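Local coordinates for GDP-mannose-dependent alpha-(1-6)-phosphatidylinositol monomannoside mannosyltransferase (Corynebacterium glutamicum, PDB 3OKP), which belongs to the GT-B class of glycosyltransferases, with two Rossmann-like domains, and binds guanosine-5'-diphosphate-alpha-D-mannose, at residues S186-K191 and M266-A271; A272-A277 and I346-M351; I294-A299 and V304-G309. One frame throughout, in Å; residues are numbered along the deposited sequence.

How the contacts relate
All three contacts lie in the domain built on the parallel six-stranded sheet, on the same side of the chain's centre. Contact 1 closes first along the chain; contact 2 opens next, and contact 3 is nested inside the loop that contact 2 closes. Between centres, contacts 1 and 2 are about 14 Å apart, 2 and 3 about 10 Å, and 1 and 3 about 17 Å. Strands 275-278 and 306-308, neighbours in the sheet, tie contact 2 to contact 3, while Arg189 and Asp274 join contact 1 to contact 2 through a salt bridge. Contacts 1 and 3 both touch guanosine-5'-diphosphate-alpha-D-mannose, so helices 263-272 and 294-301 link the domain core to its ligand pocket.

Contact 1: S186-K191 and M266-A271; sequences SATRKK and MINTLA. With GDD (guanosine-5'-diphosphate-alpha-D-mannose), chain B.
Two helices of the second Rossmann-like domain of the GT-B fold, 182-191 and 263-272, meet here through Thr188, whose methyl and hydroxyl lie against the carbonyl O and the CB of Asn268. The approach is narrow: the CA atoms of Thr188 and Thr269 are 6.5 Å apart, and the two segments bury just 101 Å² between them. CG2 of Thr188 does most of the touching, reaching 3.5 Å from the backbone O of Asn268 and 3.9 Å from the backbone N of Thr269. The hydroxyl branch takes another path, with OG1 of Thr188 3.7 Å from CB of Asn268, and the two side chains cross at about a right angle. The chi1 of -61° separates these roles, placing CG2 anti to the backbone N while OG1 stands beside that nitrogen. There OG1 also bonds to the carbonyl O of Asp184, one turn earlier.

A water completes the junction. It donates to Thr188 OG1 over 2.8 Å and to the backbone O of Asn268 over 2.7 Å, so a polar bridge runs beside the methyl contact. The amide of Asn268 turns elsewhere, its OD1 accepting from NE2 of Gln264, and Thr269 OG1 bonds to the backbone O of Asp265; both polar groups are thus engaged within helix 263-272.

At the N-terminal end of segment 266-271, the bent side chain of Met266 reaches the ligand: its CE lies 3.5 Å from N3 of the guanine and its SD 3.7 Å from O2' of the ribose. One helix thus carries a water-bridged helix junction and one residue of the ligand pocket, an arrangement consistent with the Rossmann-like nucleotide-binding domain of GT-B glycosyltransferases.

Contact 2: A272-A277 and I346-M351; sequences AADIFA and IRRAAM
Asp274 and Arg348 approach at a slant, their carboxylate and guanidinium planes turned 67° apart. OD1 of Asp274 comes within 3.3 Å of NH1 of Arg348, but it lies well out of the guanidinium plane and no N-H points at it. The pair is accordingly a salt bridge of charges alone.

The other nitrogens of Arg348 are engaged elsewhere, consistent with the tilt: NE bonds to the backbone O of Leu341 and NH2 to that of Leu342, fixing the guanidinium at the end of helix 331-342. The carboxylate is also held from elsewhere, because OD2 of Asp274 accepts from the backbone N of Val200 and forms a salt bridge with Arg189. Asp274 therefore stands between two arginines, which would be expected to stabilise its negative charge.

Nearer the backbone of Arg348 the contact is made by the arginine's aliphatic part. Its CD sits 3.5 Å from the backbone O of Asp274 and 4.1 Å from CG1 of Ile275, whose side chain crosses that of Arg348 at about a right angle. A bend at chi3 (-90°) turns the guanidinium off the line of this methylene chain.

Ile275 also packs on Leu341 and Leu342 of helix 331-342, while Arg348 joins helix 345-362 to that helix's end and to the start of strand 275-278: a helix passing the N-terminal ends of parallel strands in the Rossmann-like domain.

Contact 3: I294-A299 and V304-G309; sequences IVYLEA and VPVIAG. With GDD (guanosine-5'-diphosphate-alpha-D-mannose), chain B.
Ala308 CB sits over one face of the Tyr296 ring, 3.8 Å from its centroid and 23° off the ring normal, a CH-pi contact displaced toward the ring's rim. At the ring's near end, CD1 of Tyr296 meets CG1 of Val306 at 3.6 Å, the two side chains crossing at about a right angle. The other branch of Val306 serves the next turn of the helix: its CG2 packs 3.7 Å from CB of Ala299. With chi1 at 169°, CG1 is anti to the backbone N and goes to the ring, while CG2, beside that nitrogen, also lies near the Tyr296 carbonyl.

Further out, Tyr296 OH bonds to the backbone O of Met278 on the neighbouring strand, which fixes the far end of the ring. Where the chain turns back, Val304 N donates to Ala299 O over 3.1 Å, from above the carbonyl plane. The strand segment 306-308 then runs back nearly antiparallel to helix segment 294-299, at 168°, with their axes 9.2 Å apart.

Guanosine-5'-diphosphate-alpha-D-mannose is bound by Ile294, Val295 and Glu298. Glu298 grips the ribose with both carboxylate oxygens, OE1 accepting from O2' at 2.8 Å and OE2 from O3' at 2.7 Å; two weak bonds run from the backbone N atoms of Ile294 and Val295 to the alpha-phosphate oxygens. The helix of the beta-alpha-beta crossover 275-278, 294-301, 306-308 thus packs on its strand and meets phosphate and ribose, as in the ligand site of a GT-B fold.

Contact 1: S186-K191 and M266-A271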
loop_
_atom_site.group_PDB
_atom_site.type_symbol
_atom_site.label_atom_id
_atom_site.label_comp_id
_atom_site.label_asym_id
_atom_site.label_seq_id
_atom_site.Cartn_x
_atom_site.Cartn_y
_atom_site.Cartn_z
ATOM N N SER A 186 -25.062 -9.604 7.152
ATOM C CA SER A 186 -26.417 -9.797 6.642
ATOM C C SER A 186 -27.068 -8.463 6.259
ATOM O O SER A 186 -27.686 -8.358 5.199
ATOM C CB SER A 186 -27.280 -10.558 7.653
ATOM O OG SER A 186 -28.489 -10.994 7.056
ATOM N N ALA A 187 -26.902 -7.450 7.110
ATOM C CA ALA A 187 -27.460 -6.115 6.864
ATOM C C ALA A 187 -26.824 -5.409 5.666
ATOM O O ALA A 187 -27.524 -4.756 4.890
ATOM C CB ALA A 187 -27.365 -5.243 8.121
ATOM N N THR A 188 -25.503 -5.542 5.520
ATOM C CA THR A 188 -24.774 -4.952 4.392
ATOM C C THR A 188 -25.301 -5.489 3.057
ATOM O O THR A 188 -25.554 -4.722 2.128
ATOM C CB THR A 188 -23.242 -5.188 4.515
ATOM O OG1 THR A 188 -22.760 -4.571 5.714
ATOM C CG2 THR A 188 -22.487 -4.612 3.322
ATOM N N ARG A 189 -25.482 -6.807 2.985
ATOM C CA ARG A 189 -26.001 -7.458 1.781
ATOM C C ARG A 189 -27.402 -6.962 1.421
ATOM O O ARG A 189 -27.684 -6.686 0.253
ATOM C CB ARG A 189 -25.971 -8.979 1.940
ATOM C CG ARG A 189 -24.601 -9.573 1.680
ATOM C CD ARG A 189 -24.396 -10.907 2.380
ATOM N NE ARG A 189 -23.153 -11.533 1.930
ATOM C CZ ARG A 189 -23.067 -12.402 0.927
ATOM N NH1 ARG A 189 -24.157 -12.781 0.266
ATOM N NH2 ARG A 189 -21.886 -12.903 0.589
ATOM N N LYS A 190 -28.262 -6.828 2.432
ATOM C CA LYS A 190 -29.613 -6.301 2.236
ATOM C C LYS A 190 -29.605 -4.843 1.769
ATOM O O LYS A 190 -30.437 -4.449 0.951
ATOM C CB LYS A 190 -30.453 -6.460 3.505
ATOM C CG LYS A 190 -30.882 -7.898 3.785
ATOM C CD LYS A 190 -31.855 -7.974 4.953
ATOM C CE LYS A 190 -32.197 -9.419 5.296
ATOM N NZ LYS A 190 -31.028 -10.155 5.855
ATOM N N LYS A 191 -28.661 -4.057 2.289
ATOM C CA LYS A 191 -28.450 -2.675 1.847
ATOM C C LYS A 191 -28.125 -2.618 0.350
ATOM O O LYS A 191 -28.577 -1.714 -0.357
ATOM C CB LYS A 191 -27.336 -2.010 2.670
ATOM C CG LYS A 191 -27.099 -0.533 2.350
ATOM C CD LYS A 191 -25.983 0.059 3.211
ATOM C CE LYS A 191 -25.860 1.565 3.009
ATOM N NZ LYS A 191 -25.278 1.914 1.682
ATOM N N MET A 266 -17.078 0.970 2.247
ATOM C CA MET A 266 -16.174 0.119 1.474
ATOM C C MET A 266 -15.763 -1.104 2.297
ATOM O O MET A 266 -15.770 -2.227 1.790
ATOM C CB MET A 266 -14.925 0.902 1.063
ATOM C CG MET A 266 -14.149 0.280 -0.092
ATOM S SD MET A 266 -12.345 0.239 0.078
ATOM C CE MET A 266 -12.034 1.208 1.557
ATOM N N ILE A 267 -15.408 -0.866 3.561
ATOM C CA ILE A 267 -15.030 -1.931 4.498
ATOM C C ILE A 267 -16.182 -2.920 4.728
ATOM O O ILE A 267 -15.982 -4.137 4.650
ATOM C CB ILE A 267 -14.505 -1.355 5.852
ATOM C CG1 ILE A 267 -13.207 -0.570 5.627
ATOM C CG2 ILE A 267 -14.292 -2.474 6.886
ATOM C CD1 ILE A 267 -12.691 0.184 6.850
ATOM N N ASN A 268 -17.377 -2.392 4.996
ATOM C CA ASN A 268 -18.569 -3.216 5.222
ATOM C C ASN A 268 -18.883 -4.114 4.024
ATOM O O ASN A 268 -19.190 -5.297 4.187
ATOM C CB ASN A 268 -19.782 -2.336 5.551
ATOM C CG ASN A 268 -19.658 -1.634 6.899
ATOM O OD1 ASN A 268 -18.874 -2.037 7.761
ATOM N ND2 ASN A 268 -20.447 -0.583 7.088
ATOM N N THR A 269 -18.792 -3.534 2.829
ATOM C CA THR A 269 -18.993 -4.250 1.571
ATOM C C THR A 269 -17.927 -5.336 1.379
ATOM O O THR A 269 -18.248 -6.476 1.028
ATOM C CB THR A 269 -18.994 -3.263 0.382
ATOM O OG1 THR A 269 -20.006 -2.268 0.596
ATOM C CG2 THR A 269 -19.261 -3.978 -0.941
ATOM N N LEU A 270 -16.668 -4.976 1.624
ATOM C CA LEU A 270 -15.557 -5.922 1.539
ATOM C C LEU A 270 -15.775 -7.117 2.473
ATOM O O LEU A 270 -15.713 -8.268 2.040
ATOM C CB LEU A 270 -14.225 -5.218 1.845
ATOM C CG LEU A 270 -12.919 -6.021 1.941
ATOM C CD1 LEU A 270 -12.667 -6.870 0.700
ATOM C CD2 LEU A 270 -11.740 -5.089 2.193
ATOM N N ALA A 271 -16.065 -6.830 3.742
ATOM C CA ALA A 271 -16.233 -7.866 4.764
ATOM C C ALA A 271 -17.433 -8.788 4.515
ATOM O O ALA A 271 -17.461 -9.922 5.002
ATOM C CB ALA A 271 -16.326 -7.226 6.147
HETATM N N2 GDD B . -12.425 4.863 0.502
HETATM C C2 GDD B . -12.148 4.131 -0.605
HETATM N N1 GDD B . -13.101 3.954 -1.551
HETATM N N3 GDD B . -10.921 3.581 -0.755
HETATM C C4 GDD B . -10.628 2.842 -1.858
HETATM C C5 GDD B . -11.591 2.653 -2.837
HETATM C C6 GDD B . -12.846 3.226 -2.665
HETATM O O6 GDD B . -13.734 3.074 -3.530
HETATM N N7 GDD B . -11.037 1.896 -3.806
HETATM C C8 GDD B . -9.764 1.624 -3.437
HETATM N N9 GDD B . -9.520 2.204 -2.251
HETATM C "C1'" GDD B . -8.256 2.161 -1.471
HETATM C "C2'" GDD B . -8.027 0.770 -0.900
HETATM O "O2'" GDD B . -8.720 0.584 0.337
HETATM C "C3'" GDD B . -6.521 0.717 -0.740
HETATM O "O3'" GDD B . -6.144 1.163 0.569
HETATM C "C4'" GDD B . -5.979 1.682 -1.791
HETATM O "O4'" GDD B . -7.098 2.446 -2.261
HETATM C "C5'" GDD B . -5.330 0.943 -2.959
HETATM O "O5'" GDD B . -3.920 0.811 -2.762
HETATM P PA GDD B . -3.143 -0.235 -3.400
HETATM O O1A GDD B . -2.001 -0.263 -2.891
HETATM O O2A GDD B . -3.686 -1.353 -3.220
HETATM O O3A GDD B . -3.030 -0.006 -4.829
HETATM P PB GDD B . -2.568 1.230 -5.438
HETATM O O2B GDD B . -1.656 1.755 -4.764
HETATM O O3B GDD B . -2.137 0.980 -6.585
HETATM O O1B GDD B . -3.669 2.153 -5.566
HETATM O O HOH W 1 -20.439 -5.901 6.453
#

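Contact 2: A272-A277 and I346-M351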
loop_
_atom_site.group_PDB
_atom_site.type_symbol
_atom_site.label_atom_id
_atom_site.label_comp_id
_atom_site.label_asym_id
_atom_site.label_seq_id
_atom_site.Cartn_x
_atom_site.Cartn_y
_atom_site.Cartn_z
ATOM N N ALA A 272 -18.411 -8.304 3.752
ATOM C CA ALA A 272 -19.622 -9.069 3.451
ATOM C C ALA A 272 -19.484 -9.964 2.210
ATOM O O ALA A 272 -20.341 -10.813 1.950
ATOM C CB ALA A 272 -20.820 -8.132 3.307
ATOM N N ALA A 273 -18.402 -9.775 1.457
ATOM C CA ALA A 273 -18.155 -10.544 0.232
ATOM C C ALA A 273 -17.720 -11.982 0.514
ATOM O O ALA A 273 -17.153 -12.281 1.567
ATOM C CB ALA A 273 -17.114 -9.841 -0.634
ATOM N N ASP A 274 -17.991 -12.864 -0.442
ATOM C CA ASP A 274 -17.537 -14.249 -0.372
ATOM C C ASP A 274 -16.084 -14.380 -0.834
ATOM O O ASP A 274 -15.315 -15.164 -0.276
ATOM C CB ASP A 274 -18.454 -15.148 -1.207
ATOM C CG ASP A 274 -19.872 -15.207 -0.659
ATOM O OD1 ASP A 274 -20.056 -15.721 0.466
ATOM O OD2 ASP A 274 -20.804 -14.738 -1.351
ATOM N N ILE A 275 -15.720 -13.610 -1.856
ATOM C CA ILE A 275 -14.367 -13.623 -2.417
ATOM C C ILE A 275 -13.931 -12.194 -2.730
ATOM O O ILE A 275 -14.732 -11.393 -3.215
ATOM C CB ILE A 275 -14.292 -14.465 -3.732
ATOM C CG1 ILE A 275 -14.809 -15.894 -3.517
ATOM C CG2 ILE A 275 -12.863 -14.490 -4.298
ATOM C CD1 ILE A 275 -15.059 -16.661 -4.813
ATOM N N PHE A 276 -12.670 -11.879 -2.436
ATOM C CA PHE A 276 -12.032 -10.677 -2.967
ATOM C C PHE A 276 -11.129 -11.082 -4.124
ATOM O O PHE A 276 -10.287 -11.971 -3.984
ATOM C CB PHE A 276 -11.221 -9.925 -1.902
ATOM C CG PHE A 276 -10.490 -8.714 -2.444
ATOM C CD1 PHE A 276 -9.197 -8.832 -2.962
ATOM C CD2 PHE A 276 -11.102 -7.463 -2.455
ATOM C CE1 PHE A 276 -8.528 -7.720 -3.481
ATOM C CE2 PHE A 276 -10.441 -6.347 -2.963
ATOM C CZ PHE A 276 -9.153 -6.476 -3.481
ATOM N N ALA A 277 -11.307 -10.425 -5.265
ATOM C CA ALA A 277 -10.513 -10.724 -6.451
ATOM C C ALA A 277 -9.991 -9.447 -7.098
ATOM O O ALA A 277 -10.739 -8.486 -7.300
ATOM C CB ALA A 277 -11.330 -11.541 -7.449
ATOM N N ILE A 346 -16.870 -24.104 2.929
ATOM C CA ILE A 346 -15.966 -24.570 3.983
ATOM C C ILE A 346 -14.534 -24.127 3.699
ATOM O O ILE A 346 -13.852 -23.607 4.585
ATOM C CB ILE A 346 -16.044 -26.101 4.173
ATOM C CG1 ILE A 346 -17.408 -26.481 4.752
ATOM C CG2 ILE A 346 -14.910 -26.611 5.078
ATOM C CD1 ILE A 346 -17.532 -27.939 5.086
ATOM N N ARG A 347 -14.095 -24.329 2.459
ATOM C CA ARG A 347 -12.794 -23.859 2.006
ATOM C C ARG A 347 -12.685 -22.340 2.156
ATOM O O ARG A 347 -11.660 -21.832 2.612
ATOM C CB ARG A 347 -12.554 -24.283 0.554
ATOM C CG ARG A 347 -11.159 -23.994 0.033
ATOM C CD ARG A 347 -10.995 -24.522 -1.379
ATOM N NE ARG A 347 -9.852 -23.915 -2.054
ATOM C CZ ARG A 347 -9.582 -24.054 -3.349
ATOM N NH1 ARG A 347 -10.370 -24.785 -4.129
ATOM N NH2 ARG A 347 -8.518 -23.457 -3.866
ATOM N N ARG A 348 -13.748 -21.626 1.784
ATOM C CA ARG A 348 -13.793 -20.168 1.930
ATOM C C ARG A 348 -13.636 -19.734 3.386
ATOM O O ARG A 348 -12.835 -18.849 3.686
ATOM C CB ARG A 348 -15.078 -19.588 1.330
ATOM C CG ARG A 348 -14.991 -19.344 -0.163
ATOM C CD ARG A 348 -16.156 -18.509 -0.672
ATOM N NE ARG A 348 -17.282 -19.348 -1.075
ATOM C CZ ARG A 348 -18.440 -19.434 -0.427
ATOM N NH1 ARG A 348 -18.660 -18.727 0.672
ATOM N NH2 ARG A 348 -19.387 -20.235 -0.891
ATOM N N ALA A 349 -14.391 -20.372 4.282
ATOM C CA ALA A 349 -14.293 -20.097 5.715
ATOM C C ALA A 349 -12.871 -20.327 6.237
ATOM O O ALA A 349 -12.353 -19.516 7.001
ATOM C CB ALA A 349 -15.295 -20.941 6.495
ATOM N N ALA A 350 -12.247 -21.422 5.803
ATOM C CA ALA A 350 -10.879 -21.762 6.206
ATOM C C ALA A 350 -9.845 -20.773 5.667
ATOM O O ALA A 350 -8.929 -20.374 6.389
ATOM C CB ALA A 350 -10.530 -23.187 5.777
ATOM N N MET A 351 -9.996 -20.386 4.401
ATOM C CA MET A 351 -9.100 -19.421 3.766
ATOM C C MET A 351 -9.183 -18.045 4.421
ATOM O O MET A 351 -8.154 -17.430 4.715
ATOM C CB MET A 351 -9.390 -19.310 2.269
ATOM C CG MET A 351 -8.877 -20.483 1.455
ATOM S SD MET A 351 -9.275 -20.329 -0.295
ATOM C CE MET A 351 -8.287 -18.910 -0.749
#

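Contact 3: I294-A299 and V304-G309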
loop_
_atom_site.group_PDB
_atom_site.type_symbol
_atom_site.label_atom_id
_atom_site.label_comp_id
_atom_site.label_asym_id
_atom_site.label_seq_id
_atom_site.Cartn_x
_atom_site.Cartn_y
_atom_site.Cartn_z
ATOM N N ILE A 294 -2.027 -3.305 -1.183
ATOM C CA ILE A 294 -2.602 -3.232 0.158
ATOM C C ILE A 294 -4.039 -3.777 0.207
ATOM O O ILE A 294 -4.472 -4.283 1.241
ATOM C CB ILE A 294 -2.487 -1.796 0.770
ATOM C CG1 ILE A 294 -2.765 -1.802 2.276
ATOM C CG2 ILE A 294 -3.391 -0.812 0.065
ATOM C CD1 ILE A 294 -1.548 -2.131 3.112
ATOM N N VAL A 295 -4.756 -3.696 -0.917
ATOM C CA VAL A 295 -6.128 -4.216 -0.998
ATOM C C VAL A 295 -6.231 -5.705 -0.637
ATOM O O VAL A 295 -7.234 -6.134 -0.068
ATOM C CB VAL A 295 -6.808 -3.943 -2.377
ATOM C CG1 VAL A 295 -7.034 -2.447 -2.588
ATOM C CG2 VAL A 295 -6.007 -4.547 -3.536
ATOM N N TYR A 296 -5.190 -6.477 -0.963
ATOM C CA TYR A 296 -5.139 -7.906 -0.638
ATOM C C TYR A 296 -5.020 -8.136 0.867
ATOM O O TYR A 296 -5.569 -9.102 1.404
ATOM C CB TYR A 296 -3.956 -8.583 -1.334
ATOM C CG TYR A 296 -3.919 -8.465 -2.845
ATOM C CD1 TYR A 296 -4.971 -8.934 -3.633
ATOM C CD2 TYR A 296 -2.810 -7.920 -3.486
ATOM C CE1 TYR A 296 -4.927 -8.836 -5.027
ATOM C CE2 TYR A 296 -2.755 -7.821 -4.874
ATOM C CZ TYR A 296 -3.814 -8.282 -5.637
ATOM O OH TYR A 296 -3.751 -8.184 -7.008
ATOM N N LEU A 297 -4.287 -7.247 1.532
ATOM C CA LEU A 297 -4.089 -7.309 2.977
ATOM C C LEU A 297 -5.349 -6.882 3.709
ATOM O O LEU A 297 -5.697 -7.452 4.743
ATOM C CB LEU A 297 -2.903 -6.429 3.391
ATOM C CG LEU A 297 -1.584 -6.705 2.663
ATOM C CD1 LEU A 297 -0.562 -5.636 2.997
ATOM C CD2 LEU A 297 -1.047 -8.094 2.992
ATOM N N GLU A 298 -6.030 -5.878 3.155
ATOM C CA GLU A 298 -7.307 -5.397 3.675
ATOM C C GLU A 298 -8.379 -6.488 3.631
ATOM O O GLU A 298 -9.150 -6.646 4.578
ATOM C CB GLU A 298 -7.765 -4.166 2.885
ATOM C CG GLU A 298 -6.930 -2.912 3.159
ATOM C CD GLU A 298 -7.224 -1.766 2.202
ATOM O OE1 GLU A 298 -7.974 -1.957 1.217
ATOM O OE2 GLU A 298 -6.690 -0.664 2.437
ATOM N N ALA A 299 -8.408 -7.240 2.529
ATOM C CA ALA A 299 -9.353 -8.341 2.350
ATOM C C ALA A 299 -9.089 -9.458 3.353
ATOM O O ALA A 299 -10.011 -9.938 4.017
ATOM C CB ALA A 299 -9.275 -8.877 0.930
ATOM N N VAL A 304 -11.616 -12.513 4.351
ATOM C CA VAL A 304 -12.174 -12.837 3.039
ATOM C C VAL A 304 -11.098 -13.493 2.164
ATOM O O VAL A 304 -9.991 -12.960 2.057
ATOM C CB VAL A 304 -12.734 -11.564 2.339
ATOM C CG1 VAL A 304 -13.349 -11.893 0.978
ATOM C CG2 VAL A 304 -13.759 -10.862 3.230
ATOM N N PRO A 305 -11.415 -14.659 1.550
ATOM C CA PRO A 305 -10.497 -15.345 0.629
ATOM C C PRO A 305 -10.048 -14.430 -0.512
ATOM O O PRO A 305 -10.850 -13.654 -1.031
ATOM C CB PRO A 305 -11.349 -16.490 0.066
ATOM C CG PRO A 305 -12.383 -16.736 1.096
ATOM C CD PRO A 305 -12.677 -15.403 1.718
ATOM N N VAL A 306 -8.778 -14.523 -0.894
ATOM C CA VAL A 306 -8.217 -13.618 -1.894
ATOM C C VAL A 306 -7.813 -14.330 -3.183
ATOM O O VAL A 306 -7.199 -15.391 -3.149
ATOM C CB VAL A 306 -7.008 -12.822 -1.324
ATOM C CG1 VAL A 306 -6.254 -12.081 -2.428
ATOM C CG2 VAL A 306 -7.473 -11.845 -0.259
ATOM N N ILE A 307 -8.184 -13.742 -4.315
ATOM C CA ILE A 307 -7.564 -14.083 -5.588
ATOM C C ILE A 307 -6.724 -12.877 -6.011
ATOM O O ILE A 307 -7.243 -11.770 -6.190
ATOM C CB ILE A 307 -8.591 -14.494 -6.676
ATOM C CG1 ILE A 307 -9.302 -15.792 -6.268
ATOM C CG2 ILE A 307 -7.900 -14.660 -8.036
ATOM C CD1 ILE A 307 -10.443 -16.203 -7.172
ATOM N N ALA A 308 -5.417 -13.098 -6.117
ATOM C CA ALA A 308 -4.468 -12.051 -6.481
ATOM C C ALA A 308 -3.891 -12.316 -7.867
ATOM O O ALA A 308 -3.983 -13.433 -8.388
ATOM C CB ALA A 308 -3.355 -11.962 -5.440
ATOM N N GLY A 309 -3.309 -11.279 -8.464
ATOM C CA GLY A 309 -2.673 -11.393 -9.774
ATOM C C GLY A 309 -1.189 -11.695 -9.686
ATOM O O GLY A 309 -0.619 -11.784 -8.593
HETATM N N2 GDD B . -12.425 4.863 0.502
HETATM C C2 GDD B . -12.148 4.131 -0.605
HETATM N N1 GDD B . -13.101 3.954 -1.551
HETATM N N3 GDD B . -10.921 3.581 -0.755
HETATM C C4 GDD B . -10.628 2.842 -1.858
HETATM C C5 GDD B . -11.591 2.653 -2.837
HETATM C C6 GDD B . -12.846 3.226 -2.665
HETATM O O6 GDD B . -13.734 3.074 -3.530
HETATM N N7 GDD B . -11.037 1.896 -3.806
HETATM C C8 GDD B . -9.764 1.624 -3.437
HETATM N N9 GDD B . -9.520 2.204 -2.251
HETATM C "C1'" GDD B . -8.256 2.161 -1.471
HETATM C "C2'" GDD B . -8.027 0.770 -0.900
HETATM O "O2'" GDD B . -8.720 0.584 0.337
HETATM C "C3'" GDD B . -6.521 0.717 -0.740
HETATM O "O3'" GDD B . -6.144 1.163 0.569
HETATM C "C4'" GDD B . -5.979 1.682 -1.791
HETATM O "O4'" GDD B . -7.098 2.446 -2.261
HETATM C "C5'" GDD B . -5.330 0.943 -2.959
HETATM O "O5'" GDD B . -3.920 0.811 -2.762
HETATM P PA GDD B . -3.143 -0.235 -3.400
HETATM O O1A GDD B . -2.001 -0.263 -2.891
HETATM O O2A GDD B . -3.686 -1.353 -3.220
HETATM O O3A GDD B . -3.030 -0.006 -4.829
HETATM P PB GDD B . -2.568 1.230 -5.438
HETATM O O2B GDD B . -1.656 1.755 -4.764
HETATM O O3B GDD B . -2.137 0.980 -6.585
HETATM O O1B GDD B . -3.669 2.153 -5.566
#